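Local coordinates for protein 2,5-dihydroxypyridine 5,6-dioxygenase (Pseudomonas putida KT2440, PDB 7CN3) that catalyses the iron(II)-dependent oxygenolytic ring opening of 2,5-dihydroxypyridine to N-formylmaleamate, a step in the aerobic breakdown of nicotinate, at residues C[77-82]-C[101-106]; C[167-172]-C[195-200]; C[274-279]-C[293-298]. All coordinates share one frame; numbering follows the deposited sequence.

Contact 1 (C[77-82]-C[101-106]). With G6C (5-oxidanyl-1H-pyridin-2-one), chain M.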
loop_
_atom_site.group_PDB
_atom_site.type_symbol
_atom_site.label_atom_id
_atom_site.label_comp_id
_atom_site.label_asym_id
_atom_site.label_seq_id
_atom_site.Cartn_x
_atom_site.Cartn_y
_atom_site.Cartn_z
ATOM N N GLY C 77 -11.270 -13.625 -26.861
ATOM C CA GLY C 77 -12.682 -13.932 -26.957
ATOM C C GLY C 77 -13.539 -12.878 -26.291
ATOM O O GLY C 77 -13.533 -11.709 -26.696
ATOM N N ASP C 78 -14.307 -13.295 -25.284
ATOM C CA ASP C 78 -15.020 -12.349 -24.443
ATOM C C ASP C 78 -14.022 -11.458 -23.707
ATOM O O ASP C 78 -12.857 -11.818 -23.516
ATOM C CB ASP C 78 -15.910 -13.101 -23.445
ATOM C CG ASP C 78 -17.297 -13.430 -24.006
ATOM O OD1 ASP C 78 -17.489 -13.382 -25.240
ATOM O OD2 ASP C 78 -18.203 -13.749 -23.201
ATOM N N THR C 79 -14.470 -10.266 -23.320
ATOM C CA THR C 79 -13.656 -9.370 -22.500
ATOM C C THR C 79 -14.479 -8.919 -21.297
ATOM O O THR C 79 -15.668 -9.242 -21.176
ATOM C CB THR C 79 -13.156 -8.151 -23.300
ATOM O OG1 THR C 79 -14.256 -7.294 -23.632
ATOM C CG2 THR C 79 -12.446 -8.585 -24.585
ATOM N N ALA C 80 -13.851 -8.137 -20.411
ATOM C CA ALA C 80 -14.580 -7.557 -19.279
ATOM C C ALA C 80 -15.738 -6.662 -19.717
ATOM O O ALA C 80 -16.617 -6.364 -18.900
ATOM C CB ALA C 80 -13.616 -6.776 -18.385
ATOM N N LEU C 81 -15.768 -6.238 -20.991
ATOM C CA LEU C 81 -16.856 -5.437 -21.549
ATOM C C LEU C 81 -18.038 -6.268 -22.021
ATOM O O LEU C 81 -19.150 -5.728 -22.161
ATOM C CB LEU C 81 -16.356 -4.637 -22.752
ATOM C CG LEU C 81 -16.175 -3.136 -22.679
ATOM C CD1 LEU C 81 -16.104 -2.596 -24.082
ATOM C CD2 LEU C 81 -17.304 -2.495 -21.904
ATOM N N THR C 82 -17.807 -7.547 -22.316
ATOM C CA THR C 82 -18.828 -8.380 -22.941
ATOM C C THR C 82 -20.071 -8.451 -22.060
ATOM O O THR C 82 -19.993 -8.793 -20.876
ATOM C CB THR C 82 -18.252 -9.779 -23.206
ATOM O OG1 THR C 82 -17.008 -9.662 -23.920
ATOM C CG2 THR C 82 -19.217 -10.616 -24.013
ATOM N N MET C 101 -6.022 -2.067 -20.294
ATOM C CA MET C 101 -6.395 -3.447 -20.007
ATOM C C MET C 101 -6.500 -4.335 -21.240
ATOM O O MET C 101 -6.439 -5.559 -21.083
ATOM C CB MET C 101 -7.707 -3.505 -19.203
ATOM C CG MET C 101 -8.975 -3.111 -19.922
ATOM S SD MET C 101 -10.408 -3.465 -18.870
ATOM C CE MET C 101 -10.084 -5.151 -18.467
ATOM N N MET C 102 -6.649 -3.764 -22.442
ATOM C CA MET C 102 -6.535 -4.399 -23.758
ATOM C C MET C 102 -7.850 -4.994 -24.261
ATOM O O MET C 102 -8.197 -6.136 -23.942
ATOM C CB MET C 102 -5.440 -5.467 -23.767
ATOM C CG MET C 102 -4.882 -5.786 -25.146
ATOM S SD MET C 102 -5.671 -7.216 -25.875
ATOM C CE MET C 102 -4.459 -7.630 -27.111
ATOM N N LEU C 103 -8.552 -4.233 -25.101
ATOM C CA LEU C 103 -9.791 -4.644 -25.742
ATOM C C LEU C 103 -9.610 -5.058 -27.203
ATOM O O LEU C 103 -10.575 -5.539 -27.821
ATOM C CB LEU C 103 -10.818 -3.501 -25.676
ATOM C CG LEU C 103 -11.349 -2.954 -24.339
ATOM C CD1 LEU C 103 -12.282 -1.782 -24.593
ATOM C CD2 LEU C 103 -12.091 -4.033 -23.587
ATOM N N LEU C 104 -8.419 -4.866 -27.778
ATOM C CA LEU C 104 -8.205 -5.192 -29.186
ATOM C C LEU C 104 -8.577 -6.647 -29.470
ATOM O O LEU C 104 -8.400 -7.528 -28.620
ATOM C CB LEU C 104 -6.745 -4.931 -29.586
ATOM C CG LEU C 104 -6.288 -5.422 -30.973
ATOM C CD1 LEU C 104 -6.773 -4.515 -32.127
ATOM C CD2 LEU C 104 -4.763 -5.622 -31.014
ATOM N N HIS C 105 -9.107 -6.879 -30.676
ATOM C CA HIS C 105 -9.576 -8.170 -31.181
ATOM C C HIS C 105 -10.940 -8.541 -30.616
ATOM O O HIS C 105 -11.282 -9.729 -30.579
ATOM C CB HIS C 105 -8.597 -9.329 -30.911
ATOM C CG HIS C 105 -7.258 -9.171 -31.566
ATOM N ND1 HIS C 105 -7.105 -9.028 -32.928
ATOM C CD2 HIS C 105 -6.008 -9.150 -31.043
ATOM C CE1 HIS C 105 -5.820 -8.908 -33.216
ATOM N NE2 HIS C 105 -5.132 -8.990 -32.090
ATOM N N SER C 106 -11.729 -7.564 -30.171
ATOM C CA SER C 106 -13.041 -7.826 -29.604
ATOM C C SER C 106 -14.082 -6.981 -30.320
ATOM O O SER C 106 -13.789 -5.854 -30.731
ATOM C CB SER C 106 -13.075 -7.522 -28.094
ATOM O OG SER C 106 -13.134 -6.124 -27.839
HETATM O OB G6C M . -2.333 -8.487 -32.317
HETATM C CG G6C M . -1.800 -7.264 -32.041
HETATM C CD1 G6C M . -1.712 -6.346 -33.083
HETATM C CD2 G6C M . -1.352 -6.958 -30.759
HETATM N NE1 G6C M . -1.197 -5.141 -32.843
HETATM C CE2 G6C M . -0.814 -5.700 -30.541
HETATM C CZ G6C M . -0.755 -4.804 -31.609
HETATM O OH G6C M . -0.252 -3.553 -31.428
#
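Thr79 meets segment 101-106 with both branches of its side chain. Its CG2 packs on CB of Ser106 at 3.7 Å. Its OG1 lies 3.9 Å from CD2 of Leu103, and these two side chains cross at about a right angle. Chi1 is 68°, which puts OG1 between the backbone N and the carbonyl carbon, where it accepts the N-H of Leu81 in an ST turn. The backbone N of Thr79 donates to OG1 of Thr82 at 2.7 Å, almost in line (172°). Beside this, CD1 of Leu81 touches CD1 of Leu103 at 3.9 Å. CB of Ala80 meets CE of Met101, whose chain bends at its last torsion. This is the tight part. It is mainly apolar, and no hydrogen bond joins the segments. Replacing Thr79 by alanine would probably leave the Leu81 N-H without its acceptor and open a gap beside Ser106 and Leu103.

The other end is loose. The O of Gly77 comes only to 4.4 Å from CB of Ser106, and Asp78 is exposed, with its CB pointing away.

Ser106 OG donates to the O of Leu103 in the carbonyl plane, at 2.6 Å, which ties down the bend ahead of the helix. Next to it, His105 NE2 donates to OB, the hydroxyl of the bound hydroxypyridone, at 2.9 Å and 162°. Glu308 holds the ND1 side of the same ring. CD2 of Leu104 also touches the ligand, 3.5 Å from its CG.

Segment 101-106 follows strand 96-99 of the parallel sheet, and Ser106 is the N-cap of helix 107-114. Leu81 packs on that helix and on helix 85-92. Met101 and Leu103 rest on Leu30 of strand 26-31.

Contact 2 (C[167-172]-C[195-200])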
loop_
_atom_site.group_PDB
_atom_site.type_symbol
_atom_site.label_atom_id
_atom_site.label_comp_id
_atom_site.label_asym_id
_atom_site.label_seq_id
_atom_site.Cartn_x
_atom_site.Cartn_y
_atom_site.Cartn_z
ATOM N N ALA C 167 -0.856 -14.198 -50.909
ATOM C CA ALA C 167 -2.135 -13.766 -50.356
ATOM C C ALA C 167 -2.823 -12.726 -51.238
ATOM O O ALA C 167 -2.384 -11.567 -51.295
ATOM C CB ALA C 167 -1.932 -13.195 -48.955
ATOM N N PRO C 168 -3.902 -13.087 -51.925
ATOM C CA PRO C 168 -4.710 -12.069 -52.610
ATOM C C PRO C 168 -5.249 -11.045 -51.621
ATOM O O PRO C 168 -5.556 -11.362 -50.465
ATOM C CB PRO C 168 -5.843 -12.884 -53.256
ATOM C CG PRO C 168 -5.260 -14.263 -53.414
ATOM C CD PRO C 168 -4.367 -14.453 -52.215
ATOM N N LEU C 169 -5.343 -9.798 -52.083
ATOM C CA LEU C 169 -5.761 -8.669 -51.260
ATOM C C LEU C 169 -6.954 -7.963 -51.905
ATOM O O LEU C 169 -7.374 -8.284 -53.028
ATOM C CB LEU C 169 -4.610 -7.679 -51.054
ATOM C CG LEU C 169 -3.318 -8.233 -50.467
ATOM C CD1 LEU C 169 -2.279 -7.121 -50.359
ATOM C CD2 LEU C 169 -3.602 -8.833 -49.106
ATOM N N GLY C 170 -7.486 -6.973 -51.190
ATOM C CA GLY C 170 -8.609 -6.209 -51.697
ATOM C C GLY C 170 -9.820 -6.256 -50.790
ATOM O O GLY C 170 -10.417 -5.221 -50.482
ATOM N N GLN C 171 -10.176 -7.459 -50.331
ATOM C CA GLN C 171 -11.410 -7.628 -49.573
ATOM C C GLN C 171 -11.401 -6.826 -48.290
ATOM O O GLN C 171 -12.452 -6.336 -47.856
ATOM C CB GLN C 171 -11.647 -9.102 -49.267
ATOM C CG GLN C 171 -12.807 -9.360 -48.325
ATOM C CD GLN C 171 -13.270 -10.809 -48.348
ATOM O OE1 GLN C 171 -12.709 -11.649 -49.068
ATOM N NE2 GLN C 171 -14.310 -11.108 -47.562
ATOM N N TYR C 172 -10.228 -6.660 -47.682
ATOM C CA TYR C 172 -10.091 -6.075 -46.362
ATOM C C TYR C 172 -9.215 -4.829 -46.401
ATOM O O TYR C 172 -8.327 -4.706 -47.252
ATOM C CB TYR C 172 -9.504 -7.100 -45.381
ATOM C CG TYR C 172 -10.435 -8.261 -45.141
ATOM C CD1 TYR C 172 -11.604 -8.094 -44.392
ATOM C CD2 TYR C 172 -10.167 -9.521 -45.671
ATOM C CE1 TYR C 172 -12.473 -9.147 -44.171
ATOM C CE2 TYR C 172 -11.033 -10.591 -45.453
ATOM C CZ TYR C 172 -12.186 -10.391 -44.699
ATOM O OH TYR C 172 -13.057 -11.431 -44.481
ATOM N N LEU C 195 2.319 -1.931 -40.095
ATOM C CA LEU C 195 1.037 -1.894 -40.788
ATOM C C LEU C 195 0.695 -3.290 -41.272
ATOM O O LEU C 195 1.583 -4.124 -41.473
ATOM C CB LEU C 195 1.061 -0.906 -41.967
ATOM C CG LEU C 195 1.646 -1.375 -43.299
ATOM C CD1 LEU C 195 1.152 -0.502 -44.415
ATOM C CD2 LEU C 195 3.166 -1.364 -43.251
ATOM N N PHE C 196 -0.601 -3.534 -41.484
ATOM C CA PHE C 196 -1.020 -4.855 -41.955
ATOM C C PHE C 196 -2.388 -4.761 -42.615
ATOM O O PHE C 196 -3.060 -3.731 -42.555
ATOM C CB PHE C 196 -1.057 -5.863 -40.803
ATOM C CG PHE C 196 -1.740 -5.327 -39.577
ATOM C CD1 PHE C 196 -3.116 -5.434 -39.436
ATOM C CD2 PHE C 196 -1.014 -4.677 -38.586
ATOM C CE1 PHE C 196 -3.757 -4.925 -38.309
ATOM C CE2 PHE C 196 -1.643 -4.178 -37.465
ATOM C CZ PHE C 196 -3.026 -4.295 -37.333
ATOM N N THR C 197 -2.771 -5.853 -43.274
ATOM C CA THR C 197 -4.127 -6.085 -43.748
ATOM C C THR C 197 -4.431 -7.569 -43.529
ATOM O O THR C 197 -3.668 -8.281 -42.875
ATOM C CB THR C 197 -4.290 -5.644 -45.215
ATOM O OG1 THR C 197 -5.665 -5.778 -45.612
ATOM C CG2 THR C 197 -3.445 -6.491 -46.135
ATOM N N TRP C 198 -5.546 -8.049 -44.091
ATOM C CA TRP C 198 -5.939 -9.454 -44.062
ATOM C C TRP C 198 -6.039 -9.973 -45.485
ATOM O O TRP C 198 -6.382 -9.212 -46.386
ATOM C CB TRP C 198 -7.296 -9.664 -43.366
ATOM C CG TRP C 198 -7.254 -9.492 -41.891
ATOM C CD1 TRP C 198 -7.326 -10.478 -40.944
ATOM C CD2 TRP C 198 -7.116 -8.259 -41.175
ATOM N NE1 TRP C 198 -7.254 -9.934 -39.690
ATOM C CE2 TRP C 198 -7.125 -8.571 -39.804
ATOM C CE3 TRP C 198 -7.007 -6.921 -41.561
ATOM C CZ2 TRP C 198 -7.011 -7.593 -38.814
ATOM C CZ3 TRP C 198 -6.898 -5.955 -40.581
ATOM C CH2 TRP C 198 -6.899 -6.295 -39.221
ATOM N N PRO C 199 -5.743 -11.252 -45.721
ATOM C CA PRO C 199 -5.961 -11.833 -47.054
ATOM C C PRO C 199 -7.442 -12.028 -47.336
ATOM O O PRO C 199 -8.258 -12.167 -46.424
ATOM C CB PRO C 199 -5.248 -13.185 -46.971
ATOM C CG PRO C 199 -5.464 -13.568 -45.500
ATOM C CD PRO C 199 -5.286 -12.260 -44.748
ATOM N N ASN C 200 -7.782 -12.059 -48.630
ATOM C CA ASN C 200 -9.142 -12.414 -49.023
ATOM C C ASN C 200 -9.518 -13.761 -48.412
ATOM O O ASN C 200 -8.664 -14.634 -48.211
ATOM C CB ASN C 200 -9.282 -12.476 -50.550
ATOM C CG ASN C 200 -9.028 -11.131 -51.231
ATOM O OD1 ASN C 200 -8.943 -10.087 -50.584
ATOM N ND2 ASN C 200 -8.885 -11.163 -52.544
#
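Asn200 and the loop 168-171 are joined by three hydrogen bonds. The backbone N of Asn200 donates to the O of Pro168 at 3.0 Å and nearly straight (171°). The side chain does the rest. Its CB lies against OE1 of Gln171 on one hand and the O of Pro168 on the other. Chi1 is -63°, with CG anti to the carbonyl carbon, and this carries the amide over the loop. OD1 then accepts the N-H of Gln171 at 2.9 Å, with the donor tilted from the carbonyl plane. ND2 makes a weak bond to the O of Leu169 at 3.3 Å and also touches CB of Pro168. The one amide thus serves both an N-H and a C=O of the loop, which probably limits its rotation. Gln171 OE1 accepts a hydrogen bond from the N of Glu201.

The buried half is packed by side chains. CD2 of Leu169 meets CG2 of Thr197 at 3.8 Å. CB of Ala167 meets CB of Pro199. The edge of the Trp198 indole points at the face of Tyr172, with planes at 60° and centroids 5.9 Å apart. The O of Pro199 lies at the edge of the Tyr172 ring, 3.3 Å from CE2.

The contact joins the ends of two strands from different antiparallel sheets, 164-168 and 194-197. Trp198 carries it toward the metal: its side chain is about 4 Å from that of His265. His265 is a predicted iron ligand with His318 and Asp320, a set consistent with the two-histidine, one-carboxylate facial triad of non-haem iron(II) dioxygenases.

Contact 3 (C[274-279]-C[293-298]); sequences AQWTAM and RAFYGN. With G6C (5-oxidanyl-1H-pyridin-2-one), chain M.
Just behind the substrate site, Phe295 packs on Ala274 and Trp276 at the end of helix 290-294, and Arg293 of the same helix reaches the ligand. The Phe295 ring lies under CB of Trp276 in a CH-pi contact. That carbon is 3.7 Å from the ring centroid and only 6° off the ring normal. The two side chains run side by side, pointing the same way, with the indole oblique to the phenyl ring. Chi1 of Phe295 is 70°, a setting that tucks CG between the backbone N and the carbonyl carbon and swings the ring beneath Trp276. CB of Asn298 covers the opposite face toward the rim, so the ring is held from both sides. CB of Ala274 sits 3.8 Å from CA of Phe295 and 4.0 Å from CB of Ala294.

The chain leaves the helix at Phe295 in a type II beta turn to Asn298. At Gly297 a CB would press on the carbonyl O of Tyr296, so only glycine fits easily. Asn298 ND2 donates back to the O of Arg293 at 3.0 Å, coming from above the carbonyl plane. A water spans the segments: it donates to the O of Ala274 at 2.6 Å and accepts a longer bond from the N of Tyr296.

The Arg293 chain is extended to NE, which lies 3.6 Å from CD2 of the hydroxypyridone. That ligand carbon is over one face of the guanidinium. NE also forms a salt bridge to Asp320, a predicted iron ligand. Trp276 NE1 is hydrogen-bonded to the O of Gly213, and Trp276 packs on Phe243 of a second subunit.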
loop_
_atom_site.group_PDB
_atom_site.type_symbol
_atom_site.label_atom_id
_atom_site.label_comp_id
_atom_site.label_asym_id
_atom_site.label_seq_id
_atom_site.Cartn_x
_atom_site.Cartn_y
_atom_site.Cartn_z
ATOM N N ALA C 274 12.251 -0.457 -32.412
ATOM C CA ALA C 274 11.982 -1.805 -31.943
ATOM C C ALA C 274 13.111 -2.723 -32.393
ATOM O O ALA C 274 13.799 -2.454 -33.380
ATOM C CB ALA C 274 10.639 -2.304 -32.478
ATOM N N GLN C 275 13.313 -3.809 -31.654
ATOM C CA GLN C 275 14.493 -4.638 -31.859
ATOM C C GLN C 275 14.129 -6.111 -31.723
ATOM O O GLN C 275 13.476 -6.509 -30.752
ATOM C CB GLN C 275 15.614 -4.267 -30.855
ATOM C CG GLN C 275 16.328 -2.924 -31.132
ATOM C CD GLN C 275 17.112 -2.900 -32.451
ATOM O OE1 GLN C 275 17.966 -3.749 -32.696
ATOM N NE2 GLN C 275 16.832 -1.909 -33.294
ATOM N N TRP C 276 14.579 -6.909 -32.690
ATOM C CA TRP C 276 14.353 -8.350 -32.664
ATOM C C TRP C 276 15.027 -8.996 -31.454
ATOM O O TRP C 276 14.519 -9.991 -30.932
ATOM C CB TRP C 276 14.844 -8.973 -33.989
ATOM C CG TRP C 276 15.094 -10.461 -33.961
ATOM C CD1 TRP C 276 14.150 -11.458 -33.964
ATOM C CD2 TRP C 276 16.374 -11.122 -33.905
ATOM N NE1 TRP C 276 14.766 -12.692 -33.923
ATOM C CE2 TRP C 276 16.126 -12.510 -33.874
ATOM C CE3 TRP C 276 17.698 -10.672 -33.886
ATOM C CZ2 TRP C 276 17.159 -13.450 -33.834
ATOM C CZ3 TRP C 276 18.711 -11.599 -33.822
ATOM C CH2 TRP C 276 18.440 -12.975 -33.802
ATOM N N THR C 277 16.127 -8.419 -30.954
ATOM C CA THR C 277 16.804 -8.978 -29.783
ATOM C C THR C 277 16.131 -8.639 -28.458
ATOM O O THR C 277 16.473 -9.258 -27.451
ATOM C CB THR C 277 18.263 -8.499 -29.693
ATOM O OG1 THR C 277 18.316 -7.068 -29.816
ATOM C CG2 THR C 277 19.114 -9.148 -30.771
ATOM N N ALA C 278 15.190 -7.688 -28.429
ATOM C CA ALA C 278 14.670 -7.187 -27.153
ATOM C C ALA C 278 13.976 -8.285 -26.346
ATOM O O ALA C 278 14.108 -8.342 -25.117
ATOM C CB ALA C 278 13.708 -6.006 -27.394
ATOM N N MET C 279 13.205 -9.142 -27.017
ATOM C CA MET C 279 12.467 -10.200 -26.324
ATOM C C MET C 279 13.372 -11.009 -25.399
ATOM O O MET C 279 12.963 -11.391 -24.297
ATOM C CB MET C 279 11.793 -11.116 -27.349
ATOM C CG MET C 279 10.798 -12.073 -26.749
ATOM S SD MET C 279 10.010 -13.134 -27.970
ATOM C CE MET C 279 11.330 -14.333 -28.310
ATOM N N ARG C 293 6.754 -7.582 -32.630
ATOM C CA ARG C 293 5.760 -7.287 -33.662
ATOM C C ARG C 293 6.210 -6.185 -34.617
ATOM O O ARG C 293 5.865 -6.209 -35.806
ATOM C CB ARG C 293 4.432 -6.892 -33.019
ATOM C CG ARG C 293 3.675 -8.066 -32.475
ATOM C CD ARG C 293 2.339 -7.655 -31.881
ATOM N NE ARG C 293 1.703 -8.836 -31.295
ATOM C CZ ARG C 293 1.918 -9.257 -30.051
ATOM N NH1 ARG C 293 2.727 -8.584 -29.248
ATOM N NH2 ARG C 293 1.316 -10.339 -29.612
ATOM N N ALA C 294 6.948 -5.198 -34.132
ATOM C CA ALA C 294 7.115 -3.973 -34.897
ATOM C C ALA C 294 8.458 -3.853 -35.609
ATOM O O ALA C 294 8.602 -2.954 -36.429
ATOM C CB ALA C 294 6.931 -2.747 -33.985
ATOM N N PHE C 295 9.441 -4.709 -35.328
ATOM C CA PHE C 295 10.810 -4.355 -35.699
ATOM C C PHE C 295 11.001 -4.254 -37.214
ATOM O O PHE C 295 10.377 -4.964 -38.015
ATOM C CB PHE C 295 11.836 -5.316 -35.062
ATOM C CG PHE C 295 11.853 -6.732 -35.616
ATOM C CD1 PHE C 295 12.704 -7.076 -36.662
ATOM C CD2 PHE C 295 11.117 -7.743 -35.003
ATOM C CE1 PHE C 295 12.760 -8.388 -37.125
ATOM C CE2 PHE C 295 11.172 -9.050 -35.454
ATOM C CZ PHE C 295 11.993 -9.380 -36.517
ATOM N N TYR C 296 11.862 -3.322 -37.582
ATOM C CA TYR C 296 11.996 -2.845 -38.950
ATOM C C TYR C 296 12.315 -3.994 -39.901
ATOM O O TYR C 296 13.282 -4.734 -39.705
ATOM C CB TYR C 296 13.096 -1.780 -38.978
ATOM C CG TYR C 296 13.286 -0.984 -40.251
ATOM C CD1 TYR C 296 12.518 0.153 -40.505
ATOM C CD2 TYR C 296 14.297 -1.321 -41.165
ATOM C CE1 TYR C 296 12.730 0.928 -41.639
ATOM C CE2 TYR C 296 14.521 -0.545 -42.305
ATOM C CZ TYR C 296 13.722 0.562 -42.540
ATOM O OH TYR C 296 13.915 1.307 -43.667
ATOM N N GLY C 297 11.473 -4.158 -40.915
ATOM C CA GLY C 297 11.699 -5.162 -41.919
ATOM C C GLY C 297 11.191 -6.557 -41.627
ATOM O O GLY C 297 11.406 -7.438 -42.456
ATOM N N ASN C 298 10.535 -6.812 -40.491
ATOM C CA ASN C 298 9.996 -8.161 -40.316
ATOM C C ASN C 298 8.821 -8.411 -41.267
ATOM O O ASN C 298 8.231 -7.488 -41.819
ATOM C CB ASN C 298 9.598 -8.426 -38.848
ATOM C CG ASN C 298 8.261 -7.756 -38.396
ATOM O OD1 ASN C 298 7.531 -7.147 -39.165
ATOM N ND2 ASN C 298 7.976 -7.869 -37.090
HETATM O OB G6C M . -2.333 -8.487 -32.317
HETATM C CG G6C M . -1.800 -7.264 -32.041
HETATM C CD1 G6C M . -1.712 -6.346 -33.083
HETATM C CD2 G6C M . -1.352 -6.958 -30.759
HETATM N NE1 G6C M . -1.197 -5.141 -32.843
HETATM C CE2 G6C M . -0.814 -5.700 -30.541
HETATM C CZ G6C M . -0.755 -4.804 -31.609
HETATM O OH G6C M . -0.252 -3.553 -31.428
HETATM O O HOH W 1 14.628 -2.838 -35.864
#

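The contacts follow one another along the chain: contact 1 closes before contact 2 opens, and contact 2 before contact 3. Their centres are 22 to 26 Å apart and none touches another. The loops of contact 1 follow strands 53-58 and 96-99 of the parallel sheet. Segment 195-200 ends strand 194-197 of an antiparallel sheet, and contact 3 lies in the connection between strands 263-269 and 299-303 of that sheet. Contacts 1 and 3 lie on opposite sides of the chain's centre, yet both touch the bound hydroxypyridone, consistent with a substrate site between the two parts of the fold. Contact 2 comes within about 8 Å of it through the Trp198 side chain.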